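Local coordinates for envelope polyprotein (PDB 5FXU) that forms, as the Gn ectodomain of the Puumala virus envelope, part of the antigenic hantaviral surface and probably acts together with the partner glycoprotein Gc in cell entry, at residues A[86-91]-A[321-326]; A[247-252]-A[350-355]; A[205-210]-A[315-320]; A[6-11]-A[234-239]. All coordinates share one frame; numbering follows the deposited sequence.

Overall arrangement
From the N terminus, 6-11 opens contact 4, 86-91 opens contact 1 and 205-210 opens contact 3. Contact 4 closes at 234-239, before contact 2 opens at 247-252. Then 315-320 closes contact 3 and the adjoining 321-326 closes contact 1, so contact 3 is nested inside contact 1. Contact 2 closes last, at 350-355. Contacts 2 and 4 lie in series, and each crosses contacts 1 and 3. Contacts 2 and 4 touch where Leu351 CD1 packs 3.9 Å from Val234 CG1. Together the four contacts tie the N-terminal edge strand to a hairpin, two strands to each other, and helices 208-216 and 249-260 to later chain.

Contact 1 (A[86-91]-A[321-326]); sequences INLRGL and YIWAPG
Ile86 and Leu88, two residues apart on one face of strand 79-89, both point their CB toward the 321-326 segment, where their CD1 atoms meet the indole of Trp323. Ile86 comes first: with CG1 between the backbone N and the carbonyl carbon (chi1 59°) and the chain extended beyond it, CD1 is carried to the rim of the six-membered ring. There it lies near the ring plane, 3.7 Å from Trp323 CE3 and equally near CZ3. Leu88 crosses the indole at about a right angle; its CD1 is 4.1 Å from Trp323 CE3, well above the ring plane and displaced toward the rim. On the other side of that plane Pro325 CD holds a similar height. The indole reaches this place because Trp323 CG is anti to its own backbone N (chi1 177°). Strands 79-89 and 321-323 do not pair with each other. Both pair with strand 54-64, antiparallel and parallel respectively, which accounts for the 9.5 Å between Leu88 CA and Trp323 CA. Leu31, Val34, Leu114 and Cys116 also pack on the indole. With no hydrogen bond crossing between the segments, the join rests on apolar packing and exclusion of water, and contacts on both faces and at the rim probably limit how far the indole can turn.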
loop_
_atom_site.group_PDB
_atom_site.type_symbol
_atom_site.label_atom_id
_atom_site.label_comp_id
_atom_site.label_asym_id
_atom_site.label_seq_id
_atom_site.Cartn_x
_atom_site.Cartn_y
_atom_site.Cartn_z
ATOM N N ILE A 86 5.713 -8.562 17.770
ATOM C CA ILE A 86 6.380 -7.303 18.109
ATOM C C ILE A 86 5.461 -6.171 17.758
ATOM O O ILE A 86 4.473 -6.384 17.059
ATOM C CB ILE A 86 7.668 -7.103 17.320
ATOM C CG1 ILE A 86 7.384 -7.100 15.821
ATOM C CG2 ILE A 86 8.647 -8.200 17.675
ATOM C CD1 ILE A 86 8.561 -6.646 15.007
ATOM N N ASN A 87 5.796 -4.986 18.249
ATOM C CA ASN A 87 5.034 -3.773 17.965
ATOM C C ASN A 87 5.862 -2.901 17.068
ATOM O O ASN A 87 7.018 -2.677 17.340
ATOM C CB ASN A 87 4.675 -3.030 19.244
ATOM C CG ASN A 87 3.549 -3.704 19.997
ATOM O OD1 ASN A 87 2.391 -3.657 19.576
ATOM N ND2 ASN A 87 3.869 -4.342 21.094
ATOM N N LEU A 88 5.277 -2.453 15.968
ATOM C CA LEU A 88 5.915 -1.493 15.080
ATOM C C LEU A 88 5.148 -0.185 15.216
ATOM O O LEU A 88 4.033 -0.179 15.743
ATOM C CB LEU A 88 5.886 -2.013 13.633
ATOM C CG LEU A 88 6.702 -3.297 13.374
ATOM C CD1 LEU A 88 6.512 -3.795 11.947
ATOM C CD2 LEU A 88 8.185 -3.095 13.645
ATOM N N ARG A 89 5.745 0.918 14.779
ATOM C CA ARG A 89 5.007 2.158 14.651
ATOM C C ARG A 89 5.254 2.821 13.345
ATOM O O ARG A 89 6.294 2.610 12.729
ATOM C CB ARG A 89 5.454 3.185 15.679
ATOM C CG ARG A 89 5.516 2.800 17.141
ATOM C CD ARG A 89 6.071 4.005 17.925
ATOM N NE ARG A 89 5.779 3.989 19.366
ATOM C CZ ARG A 89 4.631 4.372 19.946
ATOM N NH1 ARG A 89 3.596 4.799 19.222
ATOM N NH2 ARG A 89 4.504 4.301 21.277
ATOM N N GLY A 90 4.314 3.693 12.965
ATOM C CA GLY A 90 4.473 4.504 11.766
ATOM C C GLY A 90 4.120 3.821 10.454
ATOM O O GLY A 90 4.156 4.467 9.412
ATOM N N LEU A 91 3.766 2.541 10.475
ATOM C CA LEU A 91 3.433 1.847 9.238
ATOM C C LEU A 91 2.062 2.281 8.729
ATOM O O LEU A 91 1.229 2.780 9.493
ATOM C CB LEU A 91 3.486 0.328 9.381
ATOM C CG LEU A 91 4.891 -0.239 9.180
ATOM C CD1 LEU A 91 5.792 0.100 10.354
ATOM C CD2 LEU A 91 4.834 -1.738 8.966
ATOM N N TYR A 321 -1.295 -9.295 11.198
ATOM C CA TYR A 321 -0.347 -8.533 10.401
ATOM C C TYR A 321 1.019 -9.197 10.432
ATOM O O TYR A 321 1.468 -9.652 11.473
ATOM C CB TYR A 321 -0.243 -7.083 10.902
ATOM C CG TYR A 321 -1.470 -6.254 10.675
ATOM C CD1 TYR A 321 -1.676 -5.635 9.465
ATOM C CD2 TYR A 321 -2.429 -6.071 11.685
ATOM C CE1 TYR A 321 -2.802 -4.858 9.239
ATOM C CE2 TYR A 321 -3.569 -5.295 11.475
ATOM C CZ TYR A 321 -3.751 -4.691 10.238
ATOM O OH TYR A 321 -4.872 -3.939 9.967
ATOM N N ILE A 322 1.669 -9.233 9.288
ATOM C CA ILE A 322 2.940 -9.915 9.117
ATOM C C ILE A 322 3.983 -8.992 8.546
ATOM O O ILE A 322 3.715 -8.231 7.657
ATOM C CB ILE A 322 2.788 -11.143 8.195
ATOM C CG1 ILE A 322 1.955 -12.192 8.918
ATOM C CG2 ILE A 322 4.132 -11.800 7.890
ATOM C CD1 ILE A 322 0.817 -12.639 8.073
ATOM N N TRP A 323 5.170 -9.063 9.121
ATOM C CA TRP A 323 6.352 -8.450 8.601
ATOM C C TRP A 323 7.361 -9.578 8.335
ATOM O O TRP A 323 7.791 -10.246 9.268
ATOM C CB TRP A 323 6.904 -7.468 9.638
ATOM C CG TRP A 323 8.183 -6.832 9.231
ATOM C CD1 TRP A 323 8.540 -6.442 8.001
ATOM C CD2 TRP A 323 9.264 -6.497 10.095
ATOM N NE1 TRP A 323 9.778 -5.901 8.031
ATOM C CE2 TRP A 323 10.247 -5.921 9.312
ATOM C CE3 TRP A 323 9.474 -6.617 11.470
ATOM C CZ2 TRP A 323 11.447 -5.460 9.840
ATOM C CZ3 TRP A 323 10.653 -6.165 12.004
ATOM C CH2 TRP A 323 11.636 -5.592 11.187
ATOM N N ALA A 324 7.733 -9.776 7.071
ATOM C CA ALA A 324 8.521 -10.925 6.675
ATOM C C ALA A 324 9.769 -10.544 5.901
ATOM O O ALA A 324 9.817 -10.664 4.685
ATOM C CB ALA A 324 7.657 -11.896 5.886
ATOM N N PRO A 325 10.786 -10.070 6.608
ATOM C CA PRO A 325 11.980 -9.627 5.906
ATOM C C PRO A 325 12.720 -10.797 5.312
ATOM O O PRO A 325 12.882 -11.825 5.973
ATOM C CB PRO A 325 12.810 -8.948 6.981
ATOM C CG PRO A 325 12.197 -9.281 8.287
ATOM C CD PRO A 325 10.779 -9.671 8.031
ATOM N N GLY A 326 13.119 -10.647 4.056
ATOM C CA GLY A 326 13.798 -11.701 3.315
ATOM C C GLY A 326 12.871 -12.776 2.770
ATOM O O GLY A 326 13.336 -13.780 2.278
#

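Contact 2 (A[247-252]-A[350-355]); sequences DDYRSA and PLPGEI
Tyr249, in the first turn of helix 249-260, reaches across to Leu351 and Pro352 of strand 340-354. Its CB points at the strand, and a chi1 of 82° tucks the ring over its own backbone. The ring thereby passes beside the next residue of its own helix, Arg250, whose CG lies 3.4 Å above the ring plane, offset toward the rim. Farther out, CE1 of Tyr249 is 3.7 Å from Pro352 CD and 4.0 Å from Leu351 CD2. CZ keeps a similar distance from the proline ring. At the tip, the hydroxyl OH comes within 3.4 Å of Pro352 CD and 3.6 Å of Leu351 CD2, so that its near neighbours across the contact are carbons. Leu351 CD2 also meets Arg250 CG, so one methyl touches both helix residues. The arginine head turns back instead: bent at chi3, it grips Asp248 side-on, Arg250 NE to Asp248 OD1 at 3.1 Å and NH2 to OD2 at 3.0 Å, both through syn lone pairs. OD1 of this N-cap residue takes the Arg250 backbone N as well, on its anti lone pair, so the salt bridge and the helix cap share one carboxylate. Leu351 is backed by Phe169 and Val189, from the strands 167-171 and 185-197 that pair with 340-354, while Pro350 touches Glu253 and Arg257 farther along helix 249-260.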
loop_
_atom_site.group_PDB
_atom_site.type_symbol
_atom_site.label_atom_id
_atom_site.label_comp_id
_atom_site.label_asym_id
_atom_site.label_seq_id
_atom_site.Cartn_x
_atom_site.Cartn_y
_atom_site.Cartn_z
ATOM N N ASP A 247 -19.578 -1.948 -9.642
ATOM C CA ASP A 247 -19.936 -1.386 -10.954
ATOM C C ASP A 247 -19.005 -0.259 -11.448
ATOM O O ASP A 247 -19.346 0.463 -12.362
ATOM C CB ASP A 247 -21.393 -0.883 -10.905
ATOM C CG ASP A 247 -21.572 0.293 -9.962
ATOM O OD1 ASP A 247 -20.800 0.383 -8.966
ATOM O OD2 ASP A 247 -22.495 1.117 -10.196
ATOM N N ASP A 248 -17.853 -0.079 -10.817
ATOM C CA ASP A 248 -16.879 0.922 -11.235
ATOM C C ASP A 248 -15.755 0.298 -12.051
ATOM O O ASP A 248 -14.991 -0.518 -11.528
ATOM C CB ASP A 248 -16.308 1.613 -9.988
ATOM C CG ASP A 248 -15.538 2.880 -10.291
ATOM O OD1 ASP A 248 -14.597 2.888 -11.123
ATOM O OD2 ASP A 248 -15.862 3.910 -9.642
ATOM N N TYR A 249 -15.589 0.772 -13.278
ATOM C CA TYR A 249 -14.614 0.223 -14.202
ATOM C C TYR A 249 -13.153 0.304 -13.686
ATOM O O TYR A 249 -12.328 -0.527 -14.025
ATOM C CB TYR A 249 -14.751 0.846 -15.616
ATOM C CG TYR A 249 -14.080 2.182 -15.778
ATOM C CD1 TYR A 249 -12.708 2.243 -16.006
ATOM C CD2 TYR A 249 -14.813 3.386 -15.721
ATOM C CE1 TYR A 249 -12.066 3.447 -16.148
ATOM C CE2 TYR A 249 -14.185 4.618 -15.864
ATOM C CZ TYR A 249 -12.814 4.641 -16.079
ATOM O OH TYR A 249 -12.147 5.823 -16.217
ATOM N N ARG A 250 -12.875 1.287 -12.864
ATOM C CA ARG A 250 -11.540 1.498 -12.314
ATOM C C ARG A 250 -11.238 0.529 -11.200
ATOM O O ARG A 250 -10.144 0.016 -11.125
ATOM C CB ARG A 250 -11.398 2.903 -11.773
ATOM C CG ARG A 250 -11.636 3.962 -12.827
ATOM C CD ARG A 250 -11.654 5.309 -12.182
ATOM N NE ARG A 250 -12.851 5.428 -11.343
ATOM C CZ ARG A 250 -13.027 6.332 -10.384
ATOM N NH1 ARG A 250 -12.060 7.224 -10.103
ATOM N NH2 ARG A 250 -14.161 6.328 -9.686
ATOM N N SER A 251 -12.236 0.259 -10.360
ATOM C CA SER A 251 -12.134 -0.779 -9.356
ATOM C C SER A 251 -11.848 -2.106 -10.023
ATOM O O SER A 251 -10.956 -2.828 -9.572
ATOM C CB SER A 251 -13.402 -0.863 -8.517
ATOM O OG SER A 251 -13.437 -2.030 -7.730
ATOM N N ALA A 252 -12.602 -2.431 -11.085
ATOM C CA ALA A 252 -12.404 -3.678 -11.814
ATOM C C ALA A 252 -10.986 -3.767 -12.360
ATOM O O ALA A 252 -10.369 -4.808 -12.320
ATOM C CB ALA A 252 -13.430 -3.857 -12.944
ATOM N N PRO A 350 -4.924 1.569 -17.243
ATOM C CA PRO A 350 -5.278 2.444 -18.351
ATOM C C PRO A 350 -6.578 3.192 -18.071
ATOM O O PRO A 350 -7.543 2.584 -17.627
ATOM C CB PRO A 350 -5.442 1.468 -19.509
ATOM C CG PRO A 350 -5.907 0.201 -18.875
ATOM C CD PRO A 350 -5.226 0.155 -17.540
ATOM N N LEU A 351 -6.589 4.502 -18.298
ATOM C CA LEU A 351 -7.809 5.293 -18.184
ATOM C C LEU A 351 -8.206 5.900 -19.520
ATOM O O LEU A 351 -7.360 6.424 -20.235
ATOM C CB LEU A 351 -7.639 6.444 -17.197
ATOM C CG LEU A 351 -7.473 6.107 -15.723
ATOM C CD1 LEU A 351 -7.116 7.296 -14.844
ATOM C CD2 LEU A 351 -8.727 5.458 -15.191
ATOM N N PRO A 352 -9.507 5.855 -19.843
ATOM C CA PRO A 352 -10.006 6.577 -20.993
ATOM C C PRO A 352 -10.217 8.047 -20.641
ATOM O O PRO A 352 -10.605 8.372 -19.516
ATOM C CB PRO A 352 -11.330 5.884 -21.274
ATOM C CG PRO A 352 -11.817 5.478 -19.935
ATOM C CD PRO A 352 -10.594 5.179 -19.116
ATOM N N GLY A 353 -9.938 8.924 -21.599
ATOM C CA GLY A 353 -10.089 10.373 -21.413
ATOM C C GLY A 353 -9.640 11.171 -22.623
ATOM O O GLY A 353 -9.754 10.697 -23.751
ATOM N N GLU A 354 -9.099 12.367 -22.381
ATOM C CA GLU A 354 -8.674 13.276 -23.442
ATOM C C GLU A 354 -7.291 13.873 -23.144
ATOM O O GLU A 354 -7.066 14.418 -22.074
ATOM C CB GLU A 354 -9.706 14.376 -23.622
ATOM C CG GLU A 354 -11.111 13.881 -23.987
ATOM C CD GLU A 354 -11.933 14.889 -24.780
ATOM O OE1 GLU A 354 -11.470 15.234 -25.883
ATOM O OE2 GLU A 354 -13.044 15.311 -24.340
ATOM N N ILE A 355 -6.368 13.746 -24.094
ATOM C CA ILE A 355 -4.978 14.245 -23.954
ATOM C C ILE A 355 -4.769 15.775 -24.023
ATOM O O ILE A 355 -3.850 16.298 -23.381
ATOM C CB ILE A 355 -4.044 13.471 -24.937
ATOM C CG1 ILE A 355 -3.665 12.115 -24.315
ATOM C CG2 ILE A 355 -2.788 14.259 -25.297
ATOM C CD1 ILE A 355 -2.908 11.165 -25.222
#

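Contact 3 (A[205-210]-A[315-320]); sequences SMKLEK and AKDDPV
Lys207 and Asp317 meet in a single salt bridge, with Lys207 NZ donating to Asp317 OD2 over 3.1 Å. The ammonium approaches from the syn side, 27° out of the carboxylate plane, and stays 3.9 Å from OD1, so one oxygen carries the contact. To get there the lysine chain folds at chi2 (78°) and again at chi3 and chi4, although its CB does not point at the other segment. The same OD2 is held as well by Gln227 NE2, the stronger of its polar partners, which should restrict rotation of the carboxylate. One shell farther out, Lys207 is the N-cap residue of helix 208-216 and the centre of an inverse gamma turn, closed by a weak bond from Leu208 N to Met206 O at 2.8 Å. Met206, hydrogen-bonded through its backbone to Gly228, ties this turn to strand 228-234. On the other side, Asp317 belongs to the loop joining strands 310-313 and 321-323, where the adjacent Asp318 has its own salt bridge to Lys199. The contact thus links the start of a helix to a surface loop by charge. At this surface site solvent would probably screen the attraction in part, while two donors on OD2 would favour an ionised aspartate.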
loop_
_atom_site.group_PDB
_atom_site.type_symbol
_atom_site.label_atom_id
_atom_site.label_comp_id
_atom_site.label_asym_id
_atom_site.label_seq_id
_atom_site.Cartn_x
_atom_site.Cartn_y
_atom_site.Cartn_z
ATOM N N SER A 205 -20.048 -9.164 2.637
ATOM C CA SER A 205 -19.786 -7.938 1.863
ATOM C C SER A 205 -18.342 -7.373 1.969
ATOM O O SER A 205 -17.896 -6.677 1.053
ATOM C CB SER A 205 -20.804 -6.836 2.224
ATOM O OG SER A 205 -20.585 -6.310 3.528
ATOM N N MET A 206 -17.662 -7.636 3.090
ATOM C CA MET A 206 -16.297 -7.164 3.343
ATOM C C MET A 206 -15.236 -8.248 3.180
ATOM O O MET A 206 -14.058 -7.970 3.437
ATOM C CB MET A 206 -16.167 -6.606 4.758
ATOM C CG MET A 206 -17.176 -5.536 5.135
ATOM S SD MET A 206 -17.167 -4.086 4.085
ATOM C CE MET A 206 -15.485 -3.570 4.414
ATOM N N LYS A 207 -15.626 -9.447 2.724
ATOM C CA LYS A 207 -14.667 -10.555 2.526
ATOM C C LYS A 207 -13.844 -10.321 1.233
ATOM O O LYS A 207 -14.094 -10.892 0.163
ATOM C CB LYS A 207 -15.333 -11.958 2.601
ATOM C CG LYS A 207 -15.312 -12.718 3.959
ATOM C CD LYS A 207 -16.331 -12.240 4.965
ATOM C CE LYS A 207 -16.897 -13.380 5.828
ATOM N NZ LYS A 207 -15.934 -13.782 6.879
ATOM N N LEU A 208 -12.829 -9.465 1.370
ATOM C CA LEU A 208 -12.015 -9.011 0.243
ATOM C C LEU A 208 -11.361 -10.147 -0.563
ATOM O O LEU A 208 -11.383 -10.110 -1.796
ATOM C CB LEU A 208 -10.971 -8.015 0.732
ATOM C CG LEU A 208 -9.997 -7.412 -0.274
ATOM C CD1 LEU A 208 -10.761 -6.682 -1.371
ATOM C CD2 LEU A 208 -9.043 -6.473 0.447
ATOM N N GLU A 209 -10.820 -11.162 0.109
ATOM C CA GLU A 209 -10.138 -12.238 -0.605
ATOM C C GLU A 209 -11.112 -13.088 -1.421
ATOM O O GLU A 209 -10.723 -13.643 -2.461
ATOM C CB GLU A 209 -9.316 -13.109 0.344
ATOM C CG GLU A 209 -8.421 -14.141 -0.332
ATOM C CD GLU A 209 -7.490 -13.573 -1.407
ATOM O OE1 GLU A 209 -6.982 -12.445 -1.263
ATOM O OE2 GLU A 209 -7.218 -14.283 -2.393
ATOM N N LYS A 210 -12.374 -13.170 -0.985
ATOM C CA LYS A 210 -13.416 -13.815 -1.803
ATOM C C LYS A 210 -13.605 -13.118 -3.143
ATOM O O LYS A 210 -13.809 -13.793 -4.163
ATOM C CB LYS A 210 -14.752 -13.918 -1.065
ATOM C CG LYS A 210 -14.732 -14.883 0.125
ATOM C CD LYS A 210 -16.146 -15.247 0.574
ATOM C CE LYS A 210 -16.186 -16.357 1.671
ATOM N NZ LYS A 210 -15.228 -17.522 1.643
ATOM N N ALA A 315 -6.822 -15.587 5.902
ATOM C CA ALA A 315 -7.626 -16.581 6.598
ATOM C C ALA A 315 -8.387 -16.055 7.803
ATOM O O ALA A 315 -9.441 -16.602 8.139
ATOM C CB ALA A 315 -6.777 -17.791 7.015
ATOM N N LYS A 316 -7.862 -15.045 8.488
ATOM C CA LYS A 316 -8.502 -14.591 9.736
ATOM C C LYS A 316 -9.289 -13.306 9.563
ATOM O O LYS A 316 -8.744 -12.299 9.100
ATOM C CB LYS A 316 -7.463 -14.422 10.856
ATOM C CG LYS A 316 -6.723 -15.702 11.235
ATOM C CD LYS A 316 -7.668 -16.792 11.694
ATOM C CE LYS A 316 -6.891 -17.982 12.224
ATOM N NZ LYS A 316 -7.835 -19.036 12.693
ATOM N N ASP A 317 -10.566 -13.367 9.953
ATOM C CA ASP A 317 -11.441 -12.192 10.056
ATOM C C ASP A 317 -10.757 -11.024 10.745
ATOM O O ASP A 317 -10.697 -9.910 10.210
ATOM C CB ASP A 317 -12.723 -12.519 10.840
ATOM C CG ASP A 317 -13.750 -13.320 10.022
ATOM O OD1 ASP A 317 -13.559 -14.555 9.891
ATOM O OD2 ASP A 317 -14.748 -12.725 9.525
ATOM N N ASP A 318 -10.261 -11.307 11.948
ATOM C CA ASP A 318 -9.429 -10.383 12.710
ATOM C C ASP A 318 -8.053 -10.402 12.081
ATOM O O ASP A 318 -7.451 -11.476 11.996
ATOM C CB ASP A 318 -9.295 -10.846 14.164
ATOM C CG ASP A 318 -10.627 -10.867 14.896
ATOM O OD1 ASP A 318 -11.495 -9.992 14.629
ATOM O OD2 ASP A 318 -10.789 -11.767 15.753
ATOM N N PRO A 319 -7.554 -9.226 11.647
ATOM C CA PRO A 319 -6.288 -9.177 10.922
ATOM C C PRO A 319 -5.064 -9.681 11.717
ATOM O O PRO A 319 -4.872 -9.307 12.877
ATOM C CB PRO A 319 -6.131 -7.694 10.577
ATOM C CG PRO A 319 -6.970 -6.962 11.568
ATOM C CD PRO A 319 -8.090 -7.882 11.940
ATOM N N VAL A 320 -4.294 -10.572 11.099
ATOM C CA VAL A 320 -2.995 -10.967 11.608
ATOM C C VAL A 320 -1.971 -10.322 10.694
ATOM O O VAL A 320 -1.823 -10.753 9.552
ATOM C CB VAL A 320 -2.832 -12.487 11.605
ATOM C CG1 VAL A 320 -1.416 -12.876 12.006
ATOM C CG2 VAL A 320 -3.827 -13.103 12.559
#

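Contact 4 (A[6-11]-A[234-239]); sequences KIECPH and VGSSSE
Glu8 holds CG anti to its backbone N (chi1 -175°) and runs extended beyond it, while Ser236 OG sits over its own backbone (chi1 55°); between them these torsions bring carboxylate and hydroxyl together. The pair joins an edge strand, 3-9, outermost in its four-stranded sheet, to the tip of a beta hairpin, in which Gly235 and Ser236 connect the antiparallel strands 228-234 and 237-243 with backbone angles close to those of a type II' turn. Ser236 OG donates to Glu8 OE1 over 2.7 Å, arriving on the anti side and 30° out of the carboxylate plane. The other oxygen, OE2, is bound by Thr156 OG1 and Leu163 N, so partners at both ends of the carboxylate limit its rotation. Two waters add to the join. Water 1 donates to both Glu8 O (2.8 Å) and Ser236 OG, which makes the serine hydroxyl at once donor and acceptor. Water 2 accepts from Glu8 N at 2.8 Å and lies 2.9 Å from Ser236 O. Gln162 also holds the turn, through Ser236 N and Ser237 O. Next along, Pro10 CG packs 4.1 Å from Ser237 OG, a hydroxyl bonded to Leu19 O. Cys9 points the other way, into its disulfide with Cys134. Within the hairpin, Val234 N gives Ser238 OG an almost straight bond (2.9 Å), and that hydroxyl in turn donates to Glu239 O from above the carbonyl plane.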
loop_
_atom_site.group_PDB
_atom_site.type_symbol
_atom_site.label_atom_id
_atom_site.label_comp_id
_atom_site.label_asym_id
_atom_site.label_seq_id
_atom_site.Cartn_x
_atom_site.Cartn_y
_atom_site.Cartn_z
ATOM N N LYS A 6 7.892 14.349 -4.256
ATOM C CA LYS A 6 7.311 15.329 -5.136
ATOM C C LYS A 6 5.781 15.263 -5.065
ATOM O O LYS A 6 5.186 14.203 -5.039
ATOM C CB LYS A 6 7.921 15.135 -6.531
ATOM C CG LYS A 6 7.673 16.257 -7.533
ATOM C CD LYS A 6 8.435 16.058 -8.850
ATOM C CE LYS A 6 9.956 15.948 -8.649
ATOM N NZ LYS A 6 10.712 16.341 -9.882
ATOM N N ILE A 7 5.162 16.426 -4.930
ATOM C CA ILE A 7 3.711 16.553 -4.994
ATOM C C ILE A 7 3.421 17.406 -6.231
ATOM O O ILE A 7 3.933 18.506 -6.373
ATOM C CB ILE A 7 3.149 17.193 -3.707
ATOM C CG1 ILE A 7 3.420 16.307 -2.491
ATOM C CG2 ILE A 7 1.658 17.499 -3.816
ATOM C CD1 ILE A 7 2.646 15.010 -2.460
ATOM N N GLU A 8 2.618 16.859 -7.127
ATOM C CA GLU A 8 2.136 17.572 -8.271
ATOM C C GLU A 8 0.830 18.283 -7.876
ATOM O O GLU A 8 -0.173 17.645 -7.575
ATOM C CB GLU A 8 1.928 16.635 -9.445
ATOM C CG GLU A 8 1.519 17.361 -10.725
ATOM C CD GLU A 8 1.347 16.454 -11.939
ATOM O OE1 GLU A 8 1.019 15.246 -11.769
ATOM O OE2 GLU A 8 1.508 16.979 -13.079
ATOM N N CYS A 9 0.863 19.613 -7.906
ATOM C CA CYS A 9 -0.275 20.468 -7.529
ATOM C C CYS A 9 -1.151 20.869 -8.723
ATOM O O CYS A 9 -0.640 21.431 -9.686
ATOM C CB CYS A 9 0.273 21.735 -6.860
ATOM S SG CYS A 9 0.992 21.363 -5.251
ATOM N N PRO A 10 -2.473 20.625 -8.653
ATOM C CA PRO A 10 -3.355 21.146 -9.718
ATOM C C PRO A 10 -3.507 22.664 -9.709
ATOM O O PRO A 10 -3.188 23.277 -8.695
ATOM C CB PRO A 10 -4.707 20.493 -9.403
ATOM C CG PRO A 10 -4.412 19.403 -8.425
ATOM C CD PRO A 10 -3.262 19.922 -7.627
ATOM N N HIS A 11 -4.020 23.256 -10.802
ATOM C CA HIS A 11 -4.290 24.727 -10.860
ATOM C C HIS A 11 -5.412 25.182 -9.948
ATOM O O HIS A 11 -5.306 26.251 -9.368
ATOM C CB HIS A 11 -4.588 25.217 -12.268
ATOM C CG HIS A 11 -3.400 25.184 -13.162
ATOM N ND1 HIS A 11 -2.390 26.123 -13.113
ATOM C CD2 HIS A 11 -3.039 24.294 -14.111
ATOM C CE1 HIS A 11 -1.463 25.817 -14.004
ATOM N NE2 HIS A 11 -1.833 24.713 -14.624
ATOM N N VAL A 234 -5.525 7.774 -7.384
ATOM C CA VAL A 234 -5.156 7.621 -8.768
ATOM C C VAL A 234 -4.292 8.802 -9.193
ATOM O O VAL A 234 -4.667 9.944 -9.003
ATOM C CB VAL A 234 -6.422 7.559 -9.635
ATOM C CG1 VAL A 234 -6.059 7.250 -11.058
ATOM C CG2 VAL A 234 -7.376 6.495 -9.104
ATOM N N GLY A 235 -3.152 8.526 -9.803
ATOM C CA GLY A 235 -2.231 9.572 -10.249
ATOM C C GLY A 235 -1.644 10.374 -9.105
ATOM O O GLY A 235 -1.427 9.850 -8.018
ATOM N N SER A 236 -1.362 11.637 -9.354
ATOM C CA SER A 236 -0.822 12.486 -8.322
ATOM C C SER A 236 -1.928 13.119 -7.474
ATOM O O SER A 236 -1.652 13.632 -6.398
ATOM C CB SER A 236 0.060 13.549 -8.962
ATOM O OG SER A 236 -0.661 14.272 -9.962
ATOM N N SER A 237 -3.175 13.075 -7.951
ATOM C CA SER A 237 -4.300 13.646 -7.243
ATOM C C SER A 237 -5.629 13.081 -7.697
ATOM O O SER A 237 -5.832 12.909 -8.861
ATOM C CB SER A 237 -4.320 15.152 -7.507
ATOM O OG SER A 237 -5.104 15.820 -6.556
ATOM N N SER A 238 -6.525 12.786 -6.776
ATOM C CA SER A 238 -7.827 12.222 -7.129
ATOM C C SER A 238 -8.655 12.194 -5.901
ATOM O O SER A 238 -8.156 12.410 -4.791
ATOM C CB SER A 238 -7.731 10.754 -7.685
ATOM O OG SER A 238 -7.492 9.752 -6.663
ATOM N N GLU A 239 -9.918 11.873 -6.093
ATOM C CA GLU A 239 -10.750 11.447 -4.995
ATOM C C GLU A 239 -10.424 9.995 -4.629
ATOM O O GLU A 239 -10.033 9.220 -5.489
ATOM C CB GLU A 239 -12.211 11.586 -5.369
ATOM C CG GLU A 239 -12.571 13.049 -5.483
ATOM C CD GLU A 239 -14.020 13.289 -5.825
ATOM O OE1 GLU A 239 -14.610 12.513 -6.616
ATOM O OE2 GLU A 239 -14.564 14.279 -5.296
HETATM O O HOH W 1 -2.053 16.463 -9.220
HETATM O O HOH W 2 0.978 14.863 -6.015
#